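GCN5-related N-acetyltransferase (Kribbella flavida, PDB 4IUS) probably transfers an acyl group, most likely acetyl from acetyl-CoA, to an acceptor substrate, as GNAT-family enzymes do. Local coordinates at residues Gly32-Glu37 and Glu73-Ser78; Arg103-Ala108 and Leu225-Asp230; Pro117-Gly122 and Gly203-Ala208. The protein carries 1 engineered substitution. All coordinates share one frame; numbering follows the deposited sequence.

Contact 1: residues Gly32-Glu37 and Glu73-Ser78; sequences GLLHDE and EDRWLS. Engineered in segment 73-78: D74 (natural residue Gly).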
ATOM      1  N   GLY A  32       6.226   9.104 -13.520  1.00  8.21           N
ATOM      2  CA  GLY A  32       4.784   9.313 -13.376  1.00  7.65           C
ATOM      3  C   GLY A  32       4.043   8.102 -13.882  1.00  8.64           C
ATOM      4  O   GLY A  32       4.418   7.498 -14.881  1.00 10.13           O
ATOM      5  N   LEU A  33       3.007   7.724 -13.182  1.00  8.11           N
ATOM      6  CA  LEU A  33       2.255   6.498 -13.445  1.00  7.73           C
ATOM      7  C   LEU A  33       0.783   6.871 -13.587  1.00  8.38           C
ATOM      8  O   LEU A  33       0.145   7.334 -12.645  1.00  9.77           O
ATOM      9  CB  LEU A  33       2.463   5.513 -12.330  1.00  8.78           C
ATOM     10  CG  LEU A  33       3.908   5.069 -12.106  1.00 10.51           C
ATOM     11  CD1 LEU A  33       4.049   4.370 -10.737  1.00 15.01           C
ATOM     12  CD2 LEU A  33       4.451   4.203 -13.247  1.00 13.59           C
ATOM     13  N   LEU A  34       0.252   6.692 -14.798  1.00  9.13           N
ATOM     14  CA  LEU A  34      -1.114   7.142 -15.151  1.00  9.85           C
ATOM     15  C   LEU A  34      -1.999   5.913 -15.413  1.00  9.93           C
ATOM     16  O   LEU A  34      -1.740   5.108 -16.310  1.00 11.28           O
ATOM     17  CB  LEU A  34      -1.078   8.092 -16.370  1.00  9.88           C
ATOM     18  CG  LEU A  34      -0.528   9.488 -16.071  1.00 11.20           C
ATOM     19  CD1 LEU A  34      -0.011  10.249 -17.294  1.00 15.41           C
ATOM     20  CD2 LEU A  34      -1.543  10.340 -15.322  1.00 13.00           C
ATOM     21  N   HIS A  35      -3.071   5.803 -14.646  1.00  9.91           N
ATOM     22  CA  HIS A  35      -4.042   4.728 -14.785  1.00 10.74           C
ATOM     23  C   HIS A  35      -5.020   5.063 -15.885  1.00 10.98           C
ATOM     24  O   HIS A  35      -5.170   6.225 -16.253  1.00 12.00           O
ATOM     25  CB  HIS A  35      -4.740   4.592 -13.456  1.00 10.38           C
ATOM     26  CG  HIS A  35      -5.454   3.305 -13.263  1.00 11.51           C
ATOM     27  ND1 HIS A  35      -6.729   3.060 -13.711  1.00 13.33           N
ATOM     28  CD2 HIS A  35      -5.011   2.145 -12.662  1.00 13.41           C
ATOM     29  CE1 HIS A  35      -7.052   1.791 -13.389  1.00 15.85           C
ATOM     30  NE2 HIS A  35      -6.020   1.237 -12.753  1.00 17.42           N
ATOM     31  N   ASP A  36      -5.699   4.060 -16.427  1.00 13.36           N
ATOM     32  CA  ASP A  36      -6.802   4.335 -17.349  0.60 14.03           C
ATOM     33  C   ASP A  36      -7.920   5.161 -16.690  1.00 14.57           C
ATOM     34  O   ASP A  36      -8.478   6.060 -17.301  1.00 16.58           O
ATOM     35  CB  ASP A  36      -7.379   3.023 -17.921  0.60 17.27           C
ATOM     36  CG  ASP A  36      -6.443   2.332 -18.937  0.60 22.66           C
ATOM     37  OD1 ASP A  36      -5.426   2.918 -19.362  0.60 29.17           O
ATOM     38  OD2 ASP A  36      -6.746   1.191 -19.332  0.60 32.55           O
ATOM     39  N   GLU A  37      -8.249   4.831 -15.444  1.00 12.67           N
ATOM     40  CA  GLU A  37      -9.304   5.533 -14.710  1.00 14.51           C
ATOM     41  C   GLU A  37      -8.810   6.862 -14.143  1.00 12.74           C
ATOM     42  O   GLU A  37      -7.638   7.020 -13.877  1.00 12.80           O
ATOM     43  CB  GLU A  37      -9.828   4.676 -13.562  1.00 20.68           C
ATOM     44  CG  GLU A  37     -10.458   3.352 -13.981  1.00 24.09           C
ATOM     45  CD  GLU A  37     -11.005   2.532 -12.802  1.00 37.71           C
ATOM     46  OE1 GLU A  37     -10.913   2.985 -11.636  1.00 44.54           O
ATOM     47  OE2 GLU A  37     -11.529   1.424 -13.039  1.00 56.93           O
ATOM     48  N   GLU A  73      -4.314  15.120 -18.753  1.00 13.08           N
ATOM     49  CA  GLU A  73      -5.422  14.242 -18.373  0.60 14.37           C
ATOM     50  C   GLU A  73      -6.326  14.901 -17.336  1.00 12.67           C
ATOM     51  O   GLU A  73      -7.219  14.239 -16.779  1.00 13.16           O
ATOM     52  CB  GLU A  73      -4.875  12.942 -17.732  0.60 15.12           C
ATOM     53  CG  GLU A  73      -3.938  12.102 -18.567  0.60 18.42           C
ATOM     54  CD  GLU A  73      -4.548  11.564 -19.842  0.60 23.87           C
ATOM     55  OE1 GLU A  73      -5.793  11.480 -19.945  0.60 24.92           O
ATOM     56  OE2 GLU A  73      -3.761  11.193 -20.748  0.60 29.58           O
ATOM     57  N   ASP A  74      -6.114  16.179 -17.016  1.00 11.97           N
ATOM     58  CA  ASP A  74      -6.855  16.876 -15.938  1.00 12.37           C
ATOM     59  C   ASP A  74      -6.707  16.196 -14.584  1.00 10.58           C
ATOM     60  O   ASP A  74      -7.592  16.215 -13.756  1.00 13.38           O
ATOM     61  CB  ASP A  74      -8.358  17.061 -16.301  1.00 13.73           C
ATOM     62  CG  ASP A  74      -8.652  18.341 -17.056  1.00 13.22           C
ATOM     63  OD1 ASP A  74      -8.016  19.392 -16.773  1.00 15.14           O
ATOM     64  OD2 ASP A  74      -9.480  18.281 -17.988  1.00 17.55           O
ATOM     65  N   ARG A  75      -5.533  15.585 -14.370  1.00  9.63           N
ATOM     66  CA  ARG A  75      -5.246  14.903 -13.129  1.00  9.36           C
ATOM     67  C   ARG A  75      -4.270  15.666 -12.251  1.00  9.39           C
ATOM     68  O   ARG A  75      -3.334  16.313 -12.743  1.00 12.16           O
ATOM     69  CB  ARG A  75      -4.726  13.522 -13.407  1.00  9.75           C
ATOM     70  CG  ARG A  75      -5.796  12.655 -14.001  1.00 11.86           C
ATOM     71  CD  ARG A  75      -5.309  11.267 -14.268  1.00 11.51           C
ATOM     72  NE  ARG A  75      -6.256  10.534 -15.110  1.00 11.81           N
ATOM     73  CZ  ARG A  75      -5.986   9.355 -15.617  1.00 10.60           C
ATOM     74  NH1 ARG A  75      -4.846   8.740 -15.307  1.00 11.77           N
ATOM     75  NH2 ARG A  75      -6.848   8.781 -16.429  1.00 12.81           N
ATOM     76  N   TRP A  76      -4.491  15.534 -10.961  1.00  9.13           N
ATOM     77  CA  TRP A  76      -3.636  16.145  -9.952  1.00  8.34           C
ATOM     78  C   TRP A  76      -2.525  15.207  -9.525  1.00  7.74           C
ATOM     79  O   TRP A  76      -2.759  14.021  -9.298  1.00  8.36           O
ATOM     80  CB  TRP A  76      -4.512  16.539  -8.781  1.00  9.25           C
ATOM     81  CG  TRP A  76      -3.797  17.062  -7.582  1.00  8.25           C
ATOM     82  CD1 TRP A  76      -3.348  18.334  -7.370  1.00  9.50           C
ATOM     83  CD2 TRP A  76      -3.462  16.324  -6.388  1.00  9.13           C
ATOM     84  NE1 TRP A  76      -2.762  18.436  -6.137  1.00  9.03           N
ATOM     85  CE2 TRP A  76      -2.810  17.246  -5.509  1.00  8.43           C
ATOM     86  CE3 TRP A  76      -3.639  15.014  -5.969  1.00  9.15           C
ATOM     87  CZ2 TRP A  76      -2.343  16.877  -4.257  1.00  9.28           C
ATOM     88  CZ3 TRP A  76      -3.226  14.659  -4.695  1.00 10.98           C
ATOM     89  CH2 TRP A  76      -2.585  15.580  -3.850  1.00  9.12           C
ATOM     90  N   LEU A  77      -1.336  15.751  -9.364  1.00  7.06           N
ATOM     91  CA  LEU A  77      -0.156  14.942  -9.028  1.00  7.00           C
ATOM     92  C   LEU A  77       0.088  14.807  -7.514  1.00  7.60           C
ATOM     93  O   LEU A  77       0.089  15.770  -6.767  1.00  8.33           O
ATOM     94  CB  LEU A  77       1.069  15.584  -9.647  1.00  8.13           C
ATOM     95  CG  LEU A  77       2.394  14.853  -9.422  1.00  7.83           C
ATOM     96  CD1 LEU A  77       2.378  13.513 -10.117  1.00  9.28           C
ATOM     97  CD2 LEU A  77       3.527  15.712  -9.948  1.00 10.61           C
ATOM     98  N   SER A  78       0.286  13.574  -7.086  1.00  7.31           N
ATOM     99  CA  SER A  78       0.851  13.205  -5.786  1.00  8.06           C
ATOM    100  C   SER A  78       2.001  12.297  -6.051  1.00  7.38           C
ATOM    101  O   SER A  78       2.148  11.743  -7.131  1.00  8.34           O
ATOM    102  CB  SER A  78      -0.169  12.528  -4.864  1.00  9.03           C
ATOM    103  OG  SER A  78      -0.699  11.381  -5.426  1.00  9.91           O
TER
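R75 lays its guanidinium against the backbone of H35, D36 and E37, and this one side chain carries most of the contact. With CG anti to the carbonyl carbon and the chain extended from CG to NE, it reaches from its loop to H35 on strand 30-35 and the two residues after it. The main bond goes from NH1 to H35 O at 2.7 Å, with an N-H...O angle of 151° and the oxygen close to the guanidinium plane. NH2 adds a weak bond to the same H35 O at 3.1 Å, so H35 O accepts from both terminal nitrogens, and NH2 also makes a weak bond to D36 O. E37 O is placed quite differently: it sits 3.1 Å above one face, offset toward the rim, and makes no hydrogen bond there. L34 crosses R75 obliquely, resting its CD2 methyl 3.7 Å from NH1 and also meeting the aliphatic CD. The arginine thus joins strand 30-35 and the residues that follow it to a loop that leaves helix 59-71 by a Schellman motif, in which the engineered D74 is the C-prime residue with positive phi and R75 N bonds to F70 O. NE makes a salt bridge with D38 OD1, a second hold that, with the bonds to H35 O, would limit turning of the group. Replacing R75 with a leucine would probably leave H35 O without its two N-H partners and the D38 carboxylate without its mate, setting the residues after H35 free to shift. This segment is also held from within: E37 N donates to H35 ND1 at 2.9 Å and 162°, approaching in the imidazole plane, which holds the ring's edge to the chain two residues on.

Contact 2: residues Arg103-Ala108 and Leu225-Asp230; sequences RPPLLA and LTPGDD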
ATOM      1  N   ARG A 103       4.504  11.198   6.686  1.00  9.76           N
ATOM      2  CA  ARG A 103       5.631  10.285   6.599  0.60  9.58           C
ATOM      3  C   ARG A 103       5.258   9.030   7.339  1.00 10.10           C
ATOM      4  O   ARG A 103       5.756   8.740   8.433  1.00 11.32           O
ATOM      5  CB  ARG A 103       6.913  10.888   7.149  0.60 10.43           C
ATOM      6  CG  ARG A 103       7.474  11.962   6.240  0.60 13.93           C
ATOM      7  CD  ARG A 103       8.712  12.622   6.818  0.60 16.22           C
ATOM      8  NE  ARG A 103       8.380  13.430   7.983  0.60 18.95           N
ATOM      9  CZ  ARG A 103       9.291  13.967   8.817  0.60 23.97           C
ATOM     10  NH1 ARG A 103      10.594  13.767   8.633  0.60 28.76           N
ATOM     11  NH2 ARG A 103       8.892  14.691   9.850  0.60 28.32           N
ATOM     12  N   PRO A 104       4.369   8.248   6.764  1.00 10.34           N
ATOM     13  CA  PRO A 104       3.925   7.057   7.511  1.00 12.82           C
ATOM     14  C   PRO A 104       5.000   5.991   7.608  1.00  9.86           C
ATOM     15  O   PRO A 104       5.805   5.807   6.703  1.00 10.82           O
ATOM     16  CB  PRO A 104       2.749   6.556   6.707  1.00 17.23           C
ATOM     17  CG  PRO A 104       2.649   7.371   5.487  1.00 15.31           C
ATOM     18  CD  PRO A 104       3.675   8.417   5.482  1.00 12.14           C
ATOM     19  N   PRO A 105       4.974   5.218   8.691  1.00  9.10           N
ATOM     20  CA  PRO A 105       5.954   4.166   8.831  1.00  9.09           C
ATOM     21  C   PRO A 105       5.598   2.972   7.973  1.00  9.09           C
ATOM     22  O   PRO A 105       4.410   2.630   7.849  1.00 10.52           O
ATOM     23  CB  PRO A 105       5.890   3.849  10.330  1.00 11.56           C
ATOM     24  CG  PRO A 105       4.456   4.140  10.672  1.00 11.85           C
ATOM     25  CD  PRO A 105       4.082   5.311   9.822  1.00 11.13           C
ATOM     26  N   LEU A 106       6.613   2.296   7.472  1.00  8.64           N
ATOM     27  CA  LEU A 106       6.432   1.036   6.793  1.00  8.86           C
ATOM     28  C   LEU A 106       6.918  -0.060   7.731  1.00  7.93           C
ATOM     29  O   LEU A 106       8.086  -0.085   8.127  1.00 10.27           O
ATOM     30  CB  LEU A 106       7.199   0.963   5.475  1.00 11.73           C
ATOM     31  CG  LEU A 106       6.847   1.992   4.418  1.00 14.44           C
ATOM     32  CD1 LEU A 106       7.448   1.511   3.094  1.00 18.56           C
ATOM     33  CD2 LEU A 106       5.330   2.195   4.310  1.00 16.33           C
ATOM     34  N   LEU A 107       5.991  -0.931   8.097  1.00  7.42           N
ATOM     35  CA  LEU A 107       6.233  -2.060   8.975  1.00  8.20           C
ATOM     36  C   LEU A 107       6.333  -3.313   8.122  1.00  8.43           C
ATOM     37  O   LEU A 107       5.652  -3.427   7.109  1.00 10.74           O
ATOM     38  CB  LEU A 107       5.116  -2.247   9.977  1.00  9.85           C
ATOM     39  CG  LEU A 107       4.633  -1.020  10.810  1.00 11.72           C
ATOM     40  CD1 LEU A 107       3.568  -1.433  11.844  1.00 14.86           C
ATOM     41  CD2 LEU A 107       5.718  -0.189  11.407  1.00 13.03           C
ATOM     42  N   ALA A 108       7.221  -4.225   8.464  1.00  8.43           N
ATOM     43  CA  ALA A 108       7.435  -5.407   7.640  1.00  7.94           C
ATOM     44  C   ALA A 108       7.611  -6.666   8.473  1.00  8.19           C
ATOM     45  O   ALA A 108       8.015  -6.591   9.634  1.00  9.32           O
ATOM     46  CB  ALA A 108       8.595  -5.238   6.643  1.00 10.95           C
ATOM     47  N   LEU A 225       3.266  -3.237   5.473  1.00  8.37           N
ATOM     48  CA  LEU A 225       2.064  -2.413   5.585  1.00  9.00           C
ATOM     49  C   LEU A 225       2.376  -1.078   6.196  1.00  9.42           C
ATOM     50  O   LEU A 225       3.438  -0.879   6.776  1.00 10.12           O
ATOM     51  CB  LEU A 225       0.979  -3.098   6.378  1.00 11.87           C
ATOM     52  CG  LEU A 225       1.253  -3.488   7.814  1.00 11.30           C
ATOM     53  CD1 LEU A 225       1.060  -2.281   8.766  1.00 14.10           C
ATOM     54  CD2 LEU A 225       0.381  -4.673   8.247  1.00 14.71           C
ATOM     55  N   THR A 226       1.470  -0.135   5.967  1.00 11.00           N
ATOM     56  CA  THR A 226       1.493   1.091   6.698  0.60 12.69           C
ATOM     57  C   THR A 226       0.235   1.171   7.571  1.00 13.03           C
ATOM     58  O   THR A 226      -0.836   0.796   7.138  1.00 15.05           O
ATOM     59  CB  THR A 226       1.694   2.288   5.772  0.60 14.30           C
ATOM     60  OG1 THR A 226       1.963   3.398   6.606  0.60 16.67           O
ATOM     61  CG2 THR A 226       0.474   2.592   4.929  0.60 15.24           C
ATOM     62  N   PRO A 227       0.371   1.567   8.845  1.00 15.64           N
ATOM     63  CA  PRO A 227      -0.711   1.476   9.826  1.00 19.30           C
ATOM     64  C   PRO A 227      -1.594   2.688   9.880  1.00 28.64           C
ATOM     65  O   PRO A 227      -1.242   3.720   9.334  1.00 27.81           O
ATOM     66  CB  PRO A 227       0.056   1.405  11.171  1.00 23.01           C
ATOM     67  CG  PRO A 227       1.274   2.179  10.932  1.00 22.76           C
ATOM     68  CD  PRO A 227       1.643   1.914   9.497  1.00 18.23           C
ATOM     69  N   GLY A 228      -2.724   2.529  10.575  1.00 26.11           N
ATOM     70  CA  GLY A 228      -3.550   3.637  11.066  1.00 28.19           C
ATOM     71  C   GLY A 228      -4.619   4.096  10.092  1.00 28.90           C
ATOM     72  O   GLY A 228      -5.420   4.980  10.405  1.00 31.38           O
ATOM     73  N   ASP A 229      -4.652   3.487   8.913  1.00 27.78           N
ATOM     74  CA  ASP A 229      -5.490   3.985   7.821  1.00 26.11           C
ATOM     75  C   ASP A 229      -6.965   3.743   8.060  1.00 28.68           C
ATOM     76  O   ASP A 229      -7.815   4.425   7.476  1.00 30.23           O
ATOM     77  CB  ASP A 229      -5.046   3.363   6.480  1.00 28.47           C
ATOM     78  CG  ASP A 229      -3.704   3.921   5.968  1.00 34.08           C
ATOM     79  OD1 ASP A 229      -3.323   5.066   6.355  1.00 38.22           O
ATOM     80  OD2 ASP A 229      -3.038   3.216   5.155  1.00 32.61           O
ATOM     81  N   ASP A 230      -7.260   2.768   8.925  1.00 27.19           N
ATOM     82  CA  ASP A 230      -8.618   2.457   9.387  1.00 27.04           C
ATOM     83  C   ASP A 230      -8.982   3.137  10.698  1.00 32.10           C
ATOM     84  O   ASP A 230     -10.064   2.872  11.276  1.00 36.20           O
ATOM     85  CB  ASP A 230      -8.793   0.937   9.543  1.00 32.74           C
ATOM     86  CG  ASP A 230      -7.697   0.265  10.410  1.00 39.06           C
ATOM     87  OD1 ASP A 230      -7.854  -0.948  10.635  1.00 37.19           O
ATOM     88  OD2 ASP A 230      -6.703   0.902  10.860  1.00 35.33           O
TER
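L225 meets L107 as an antiparallel hydrogen-bonded pair. L107 N donates to L225 O at 2.9 Å, nearly along the C=O axis, and L225 N returns a bond to L107 O. Both side chains lie on the same face of the sheet, where their CD1 methyls meet at 4.1 Å; CG of L225 sits between the backbone N and the carbonyl carbon (chi1 60°), the crowded position. Y241 touches both leucines from its loop. T226 comes next and turns the pairing from backbone to side chain. It has two conformers; in one of them OG1 lies anti to the backbone N (chi1 -169°) and donates to P105 O at 2.9 Å, coming from 36° above the carbonyl plane. In that conformer the hydroxyl is 3.3 Å from P104 CB, while T226 CB packs against the CD2 methyl of L106 at 3.9 Å. P227 follows opposite P105. Neither proline has an N-H, so the next pair of backbone bonds cannot form, and rings meet instead: P227 CG touches P105 CG at 3.7 Å, and P227 CD sits 3.3 Å from P105 O. Beyond G228, whose phi is positive, the chain swings away from the strand. Strand 99-109, from the N-terminal half, thus pairs antiparallel with strand 222-225 before the loop departs, while strand 185-193 runs parallel on the other side of 222-225; such a parallel pair within a mixed, largely antiparallel sheet is characteristic of the GNAT fold.

Contact 3: residues Pro117-Gly122 and Gly203-Ala208; sequences PEFPAG and GALATA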
ATOM      1  N   PRO A 117      -2.381 -14.725  16.117  1.00 12.47           N
ATOM      2  CA  PRO A 117      -2.935 -14.898  17.443  1.00 13.81           C
ATOM      3  C   PRO A 117      -3.979 -15.996  17.527  1.00 13.89           C
ATOM      4  O   PRO A 117      -4.555 -16.397  16.518  1.00 12.19           O
ATOM      5  CB  PRO A 117      -3.600 -13.550  17.736  1.00 16.10           C
ATOM      6  CG  PRO A 117      -2.952 -12.579  16.794  1.00 15.33           C
ATOM      7  CD  PRO A 117      -2.685 -13.382  15.570  1.00 13.20           C
ATOM      8  N   GLU A 118      -4.254 -16.455  18.728  1.00 13.82           N
ATOM      9  CA  GLU A 118      -5.371 -17.363  18.942  1.00 13.34           C
ATOM     10  C   GLU A 118      -6.675 -16.656  18.611  1.00 12.33           C
ATOM     11  O   GLU A 118      -6.857 -15.481  18.929  1.00 15.86           O
ATOM     12  CB  GLU A 118      -5.359 -17.809  20.419  1.00 19.36           C
ATOM     13  CG  GLU A 118      -6.531 -18.675  20.855  1.00 20.12           C
ATOM     14  CD  GLU A 118      -6.444 -19.225  22.271  1.00 30.01           C
ATOM     15  OE1 GLU A 118      -5.486 -18.893  23.003  1.00 40.78           O
ATOM     16  OE2 GLU A 118      -7.356 -20.020  22.627  1.00 41.94           O
ATOM     17  N   PHE A 119      -7.596 -17.393  17.998  1.00 10.95           N
ATOM     18  CA  PHE A 119      -8.904 -16.854  17.650  1.00 11.99           C
ATOM     19  C   PHE A 119      -9.868 -17.040  18.834  1.00 12.78           C
ATOM     20  O   PHE A 119      -9.938 -18.153  19.384  1.00 16.59           O
ATOM     21  CB  PHE A 119      -9.462 -17.584  16.426  1.00 12.37           C
ATOM     22  CG  PHE A 119      -8.921 -17.094  15.097  1.00 10.85           C
ATOM     23  CD1 PHE A 119      -7.583 -16.827  14.883  1.00 11.69           C
ATOM     24  CD2 PHE A 119      -9.806 -16.811  14.099  1.00 10.62           C
ATOM     25  CE1 PHE A 119      -7.164 -16.371  13.650  1.00 12.14           C
ATOM     26  CE2 PHE A 119      -9.392 -16.327  12.879  1.00 11.81           C
ATOM     27  CZ  PHE A 119      -8.081 -16.119  12.658  1.00 10.35           C
ATOM     28  N   PRO A 120     -10.621 -15.982  19.230  1.00 13.65           N
ATOM     29  CA  PRO A 120     -11.615 -16.137  20.274  1.00 17.39           C
ATOM     30  C   PRO A 120     -12.748 -17.077  19.868  1.00 14.50           C
ATOM     31  O   PRO A 120     -12.916 -17.404  18.700  1.00 13.70           O
ATOM     32  CB  PRO A 120     -12.144 -14.727  20.488  1.00 22.73           C
ATOM     33  CG  PRO A 120     -11.199 -13.825  19.831  1.00 22.95           C
ATOM     34  CD  PRO A 120     -10.510 -14.591  18.769  1.00 14.15           C
ATOM     35  N   ALA A 121     -13.546 -17.481  20.843  1.00 17.80           N
ATOM     36  CA  ALA A 121     -14.706 -18.335  20.583  1.00 16.88           C
ATOM     37  C   ALA A 121     -15.637 -17.671  19.554  1.00 15.37           C
ATOM     38  O   ALA A 121     -15.886 -16.467  19.612  1.00 18.40           O
ATOM     39  CB  ALA A 121     -15.476 -18.610  21.888  1.00 20.05           C
ATOM     40  N   GLY A 122     -16.116 -18.468  18.609  1.00 14.72           N
ATOM     41  CA  GLY A 122     -17.043 -17.981  17.581  1.00 13.91           C
ATOM     42  C   GLY A 122     -16.390 -17.369  16.366  1.00 11.17           C
ATOM     43  O   GLY A 122     -17.092 -17.057  15.402  1.00 12.57           O
ATOM     44  N   GLY A 203      -9.318  -6.964  13.694  1.00 11.18           N
ATOM     45  CA  GLY A 203      -8.481  -6.386  12.637  1.00 10.65           C
ATOM     46  C   GLY A 203      -7.095  -6.958  12.605  1.00 10.95           C
ATOM     47  O   GLY A 203      -6.527  -7.198  11.560  1.00 10.83           O
ATOM     48  N   ALA A 204      -6.555  -7.192  13.786  1.00 12.00           N
ATOM     49  CA  ALA A 204      -5.252  -7.837  13.916  1.00 12.07           C
ATOM     50  C   ALA A 204      -5.307  -9.289  13.408  1.00 10.62           C
ATOM     51  O   ALA A 204      -4.392  -9.759  12.707  1.00 10.93           O
ATOM     52  CB  ALA A 204      -4.751  -7.768  15.371  1.00 16.19           C
ATOM     53  N   LEU A 205      -6.387 -10.010  13.726  1.00 10.02           N
ATOM     54  CA  LEU A 205      -6.546 -11.381  13.185  1.00 10.50           C
ATOM     55  C   LEU A 205      -6.576 -11.370  11.680  1.00  8.78           C
ATOM     56  O   LEU A 205      -5.963 -12.203  11.010  1.00  8.79           O
ATOM     57  CB  LEU A 205      -7.796 -12.089  13.722  1.00 11.89           C
ATOM     58  CG  LEU A 205      -7.837 -12.388  15.209  1.00 12.92           C
ATOM     59  CD1 LEU A 205      -9.135 -13.147  15.466  1.00 15.43           C
ATOM     60  CD2 LEU A 205      -6.632 -13.162  15.709  1.00 16.25           C
ATOM     61  N   ALA A 206      -7.319 -10.415  11.120  1.00  8.22           N
ATOM     62  CA  ALA A 206      -7.446 -10.313   9.675  1.00  8.34           C
ATOM     63  C   ALA A 206      -6.084 -10.061   9.029  1.00  7.24           C
ATOM     64  O   ALA A 206      -5.689 -10.676   8.042  1.00  7.70           O
ATOM     65  CB  ALA A 206      -8.458  -9.240   9.292  1.00  9.26           C
ATOM     66  N   THR A 207      -5.367  -9.107   9.619  1.00  8.57           N
ATOM     67  CA  THR A 207      -4.023  -8.751   9.131  1.00  8.50           C
ATOM     68  C   THR A 207      -3.109  -9.961   9.170  1.00  7.86           C
ATOM     69  O   THR A 207      -2.419 -10.269   8.197  1.00  9.07           O
ATOM     70  CB  THR A 207      -3.415  -7.621   9.968  1.00  9.68           C
ATOM     71  OG1 THR A 207      -4.274  -6.474   9.924  1.00 11.12           O
ATOM     72  CG2 THR A 207      -2.050  -7.219   9.451  1.00 11.09           C
ATOM     73  N   ALA A 208      -3.115 -10.686  10.281  1.00  8.90           N
ATOM     74  CA  ALA A 208      -2.249 -11.844  10.467  1.00 10.01           C
ATOM     75  C   ALA A 208      -2.581 -12.944   9.474  1.00  9.12           C
ATOM     76  O   ALA A 208      -1.712 -13.538   8.858  1.00  9.57           O
ATOM     77  CB  ALA A 208      -2.327 -12.329  11.917  1.00 11.37           C
TER
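L205 and A208 belong to the opening turns of helix 202-216, the helix that in GNAT enzymes follows the loop binding the pyrophosphate of coenzyme A, and they pack on P117, F119 and P120 in the loop leading to strand 123-127. L205 carries most of the contact. Its CD1 methyl stands over the centre of the F119 ring, 3.9 Å from the centroid and 6° off the ring normal, a CH-pi contact with the methyl almost on that normal. The extended chi2 (-177°) carries CD1 outward from the helix, where it also meets P120 CD, those two side chains touching tip to tip. CD2, the other branch, fits between P117 CB at 3.7 Å and F119 CE1 at 3.8 Å. One leucine therefore fills the angle between two prolines and a ring face, with the P117 and F119 side chains each sliding past it in the opposite direction. One turn on, the A208 methyl meets P117 CD at 3.8 Å, and L239 touches both of these residues. F119 is held further by I166 and A125, which belong to strands of the sheet, and P117 O lies in plane at its ring edge. Within the helix, G203 O accepts T207 N and T207 OG1 from opposite faces of its plane, the hydroxyl at 2.9 Å, while T207 itself packs on V188 and V191. At the helix start, G203 N and A204 N bind a malonate ion, probably from the crystallisation liquor, an anion site consistent with the GNAT pyrophosphate-binding motif.

How the contacts relate
From the N terminus, contact 1 comes first: it closes a 35-residue loop holding helix 59-71 and ties the small antiparallel sheet to the approach to strand 78-82 of the large sheet. It is complete before contact 2 opens. Contact 2 joins strand 99-109 to the end of strand 222-225, enclosing 116 residues and much of the GNAT region. Contact 3 is nested inside that loop, fastening the lead-in to strand 123-127 onto helix 202-216. Contacts 2 and 3 touch, L225 CD2 lying 3.7 Å from T207 CG2, whereas contacts 1 and 3 lie on opposite sides of the chain's centre, their centres about 38 Å apart.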